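Local coordinates for protein GphF Dehydratase 1 (Archangium violaceum, PDB 6MBH) that forms a dehydratase domain of the gephyronic acid polyketide synthase, here as a double variant that no longer catalyses olefin isomerisation, at residues 79-84 / 122-127. Residues are numbered along the deposited sequence; the frame is centred on the assembly and turned at random.
Sequences VTVWSP and RHATGR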
ATOM      1  N   VAL A  79       8.600  -8.405   0.718  1.00 23.95           N
ATOM      2  CA  VAL A  79       8.370  -7.338   1.683  1.00 20.85           C
ATOM      3  C   VAL A  79       7.405  -7.857   2.736  1.00 25.49           C
ATOM      4  O   VAL A  79       6.409  -8.511   2.399  1.00 22.77           O
ATOM      5  CB  VAL A  79       7.896  -6.021   1.017  1.00 29.54           C
ATOM      6  CG1 VAL A  79       6.867  -6.229  -0.074  1.00 34.32           C
ATOM      7  CG2 VAL A  79       7.347  -5.015   2.122  1.00 27.22           C
ATOM      8  N   THR A  80       7.787  -7.704   4.025  1.00 24.75           N
ATOM      9  CA  THR A  80       6.961  -8.077   5.171  1.00 27.08           C
ATOM     10  C   THR A  80       6.598  -6.822   5.962  1.00 26.85           C
ATOM     11  O   THR A  80       7.425  -5.917   6.124  1.00 26.95           O
ATOM     12  CB  THR A  80       7.701  -9.094   6.045  1.00 33.90           C
ATOM     13  OG1 THR A  80       7.947 -10.254   5.232  1.00 37.48           O
ATOM     14  CG2 THR A  80       6.860  -9.548   7.248  1.00 39.84           C
ATOM     15  N   VAL A  81       5.336  -6.731   6.394  1.00 24.12           N
ATOM     16  CA  VAL A  81       4.836  -5.625   7.202  1.00 26.10           C
ATOM     17  C   VAL A  81       4.419  -6.204   8.535  1.00 37.70           C
ATOM     18  O   VAL A  81       3.898  -7.319   8.589  1.00 43.29           O
ATOM     19  CB  VAL A  81       3.633  -4.910   6.545  1.00 33.33           C
ATOM     20  CG1 VAL A  81       2.872  -4.125   7.628  1.00 40.92           C
ATOM     21  CG2 VAL A  81       4.097  -4.004   5.445  1.00 31.97           C
ATOM     22  N   TRP A  82       4.684  -5.487   9.622  1.00 41.52           N
ATOM     23  CA  TRP A  82       4.050  -5.926  10.864  1.00 48.26           C
ATOM     24  C   TRP A  82       3.986  -4.781  11.863  1.00 43.88           C
ATOM     25  O   TRP A  82       4.256  -3.616  11.543  1.00 39.72           O
ATOM     26  CB  TRP A  82       4.798  -7.110  11.455  1.00 52.39           C
ATOM     27  CG  TRP A  82       6.170  -6.769  11.712  1.00 59.63           C
ATOM     28  CD1 TRP A  82       6.700  -6.394  12.906  1.00 65.35           C
ATOM     29  CD2 TRP A  82       7.246  -6.761  10.770  1.00 60.47           C
ATOM     30  NE1 TRP A  82       8.041  -6.158  12.763  1.00 66.20           N
ATOM     31  CE2 TRP A  82       8.393  -6.376  11.455  1.00 64.55           C
ATOM     32  CE3 TRP A  82       7.350  -7.053   9.413  1.00 58.99           C
ATOM     33  CZ2 TRP A  82       9.627  -6.282  10.826  1.00 64.91           C
ATOM     34  CZ3 TRP A  82       8.570  -6.948   8.805  1.00 57.21           C
ATOM     35  CH2 TRP A  82       9.684  -6.568   9.496  1.00 58.83           C
ATOM     36  N   SER A  83       3.574  -5.114  13.049  1.00 42.56           N
ATOM     37  CA  SER A  83       3.527  -4.160  14.139  1.00 46.39           C
ATOM     38  C   SER A  83       2.802  -2.888  13.719  1.00 40.62           C
ATOM     39  O   SER A  83       3.449  -1.884  13.407  1.00 46.70           O
ATOM     40  CB  SER A  83       4.948  -3.864  14.599  1.00 50.22           C
ATOM     41  OG  SER A  83       4.912  -3.281  15.854  1.00 54.44           O
ATOM     42  N   PRO A  84       1.475  -2.896  13.693  1.00 35.02           N
ATOM     43  CA  PRO A  84       0.731  -1.704  13.284  1.00 34.41           C
ATOM     44  C   PRO A  84       1.122  -0.458  14.087  1.00 36.97           C
ATOM     45  O   PRO A  84       1.222  -0.484  15.328  1.00 38.84           O
ATOM     46  CB  PRO A  84      -0.723  -2.108  13.525  1.00 38.12           C
ATOM     47  CG  PRO A  84      -0.716  -3.576  13.444  1.00 41.69           C
ATOM     48  CD  PRO A  84       0.573  -3.980  14.098  1.00 38.43           C
ATOM     49  N   ARG A 122      10.211  -1.483  14.558  1.00 32.73           N
ATOM     50  CA  ARG A 122      10.277  -1.915  13.154  1.00 30.14           C
ATOM     51  C   ARG A 122       8.892  -2.269  12.610  1.00 29.29           C
ATOM     52  O   ARG A 122       8.126  -2.997  13.255  1.00 29.32           O
ATOM     53  CB  ARG A 122      11.196  -3.117  12.992  1.00 34.18           C
ATOM     54  CG  ARG A 122      11.548  -3.436  11.520  1.00 35.84           C
ATOM     55  CD  ARG A 122      12.655  -4.500  11.439  1.00 44.95           C
ATOM     56  NE  ARG A 122      12.224  -5.765  12.036  1.00 54.70           N
ATOM     57  CZ  ARG A 122      12.803  -6.949  11.820  1.00 58.42           C
ATOM     58  NH1 ARG A 122      13.857  -7.052  11.009  1.00 61.37           N
ATOM     59  NH2 ARG A 122      12.319  -8.031  12.411  1.00 58.38           N
ATOM     60  N   HIS A 123       8.589  -1.768  11.416  1.00 25.76           N
ATOM     61  CA  HIS A 123       7.310  -1.957  10.745  1.00 24.15           C
ATOM     62  C   HIS A 123       7.432  -2.681   9.403  1.00 25.69           C
ATOM     63  O   HIS A 123       6.434  -3.310   8.968  1.00 24.40           O
ATOM     64  CB  HIS A 123       6.629  -0.604  10.514  1.00 25.13           C
ATOM     65  CG  HIS A 123       6.331   0.123  11.793  1.00 25.81           C
ATOM     66  ND1 HIS A 123       5.483  -0.397  12.754  1.00 27.16           N
ATOM     67  CD2 HIS A 123       6.790   1.304  12.292  1.00 28.38           C
ATOM     68  CE1 HIS A 123       5.450   0.418  13.804  1.00 27.05           C
ATOM     69  NE2 HIS A 123       6.225   1.465  13.544  1.00 28.60           N
ATOM     70  N   ALA A 124       8.598  -2.602   8.719  1.00 22.91           N
ATOM     71  CA  ALA A 124       8.631  -3.230   7.378  1.00 23.30           C
ATOM     72  C   ALA A 124      10.073  -3.554   6.974  1.00 26.54           C
ATOM     73  O   ALA A 124      11.020  -2.912   7.436  1.00 29.19           O
ATOM     74  CB  ALA A 124       7.970  -2.342   6.312  1.00 22.70           C
ATOM     75  N   THR A 125      10.245  -4.621   6.191  1.00 26.62           N
ATOM     76  CA  THR A 125      11.556  -5.010   5.650  1.00 23.93           C
ATOM     77  C   THR A 125      11.362  -5.570   4.234  1.00 25.15           C
ATOM     78  O   THR A 125      10.298  -6.075   3.910  1.00 25.40           O
ATOM     79  CB  THR A 125      12.286  -6.118   6.429  1.00 33.04           C
ATOM     80  OG1 THR A 125      11.452  -7.283   6.549  1.00 36.64           O
ATOM     81  CG2 THR A 125      12.809  -5.690   7.791  1.00 35.53           C
ATOM     82  N   GLY A 126      12.393  -5.486   3.405  1.00 27.61           N
ATOM     83  CA  GLY A 126      12.263  -6.061   2.063  1.00 24.48           C
ATOM     84  C   GLY A 126      13.501  -5.762   1.256  1.00 25.90           C
ATOM     85  O   GLY A 126      14.523  -5.355   1.803  1.00 28.09           O
ATOM     86  N   ARG A 127      13.413  -5.967  -0.061  1.00 25.74           N
ATOM     87  CA  ARG A 127      14.529  -5.680  -0.971  1.00 28.67           C
ATOM     88  C   ARG A 127      14.018  -4.705  -2.035  1.00 29.39           C
ATOM     89  O   ARG A 127      12.849  -4.758  -2.394  1.00 29.39           O
ATOM     90  CB  ARG A 127      15.059  -6.941  -1.678  1.00 31.75           C
ATOM     91  CG  ARG A 127      15.854  -7.896  -0.769  1.00 43.02           C
ATOM     92  CD  ARG A 127      16.320  -9.167  -1.524  1.00 54.09           C
ATOM     93  NE  ARG A 127      15.279 -10.199  -1.577  1.00 61.31           N
ATOM     94  CZ  ARG A 127      14.617 -10.571  -2.676  1.00 68.20           C
ATOM     95  NH1 ARG A 127      14.883 -10.018  -3.861  1.00 67.38           N
ATOM     96  NH2 ARG A 127      13.677 -11.508  -2.590  1.00 71.79           N
TER
HETATM   97  O   HOH W   1      10.798  -9.306   4.462  1.00 34.88           O
HETATM   98  O   HOH W   2       8.633  -4.448  15.416  1.00 60.46           O
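Thr-80 and Thr-125 form an antiparallel hydrogen-bonded pair, with Thr-80 N to Thr-125 O at 3.0 Å and Thr-125 N to Thr-80 O at 3.1 Å. Val-81 and Ala-124 follow as a non-hydrogen-bonded pair. Trp-82 N then donates to His-123 O.

The indole of Trp-82 folds back over the other strand. With chi1 at 59°, the CG of Trp-82 is wedged between its own N and C, and the ring lies back along the strand. One face of the ring therefore lies over His-123 O and Ala-124 N, both toward the rim. The six-membered ring turns its edge to Arg-122 and Thr-125. Trp-82 CH2 is 3.5 Å from Thr-125 OG1, which lies near the ring plane. The guanidinium of Arg-122 stands almost upright to the indole, 82° between planes, and presents a face to the CZ2 and CH2 edge. This is edge contact, not a cation-pi stack. Water 2 links Trp-82 NE1 to Arg-122 O, and water 1 joins the two threonine hydroxyls.

Strands 73-81 and 121-131 are neighbours in the N-terminal hotdog fold of the dehydratase. Val-81 and Ala-124 point to the face packed by Tyr-54 of helix 52-65, the helix within this hotdog. On its other side, the strand of Ala-124 has a classic beta bulge, where His-123 and Ala-124 both face Ile-106.

Beyond the end of strand 73-81 the His-123 side chain carries the contact on. His-123 ND1 donates to Ser-83 O at 2.6 Å, in the carbonyl plane and close to the ring plane, though the N-H is bent (134°). NE2 bonds to Ser-108 OG, so both ring nitrogens are engaged and the imidazole's rotation is fixed.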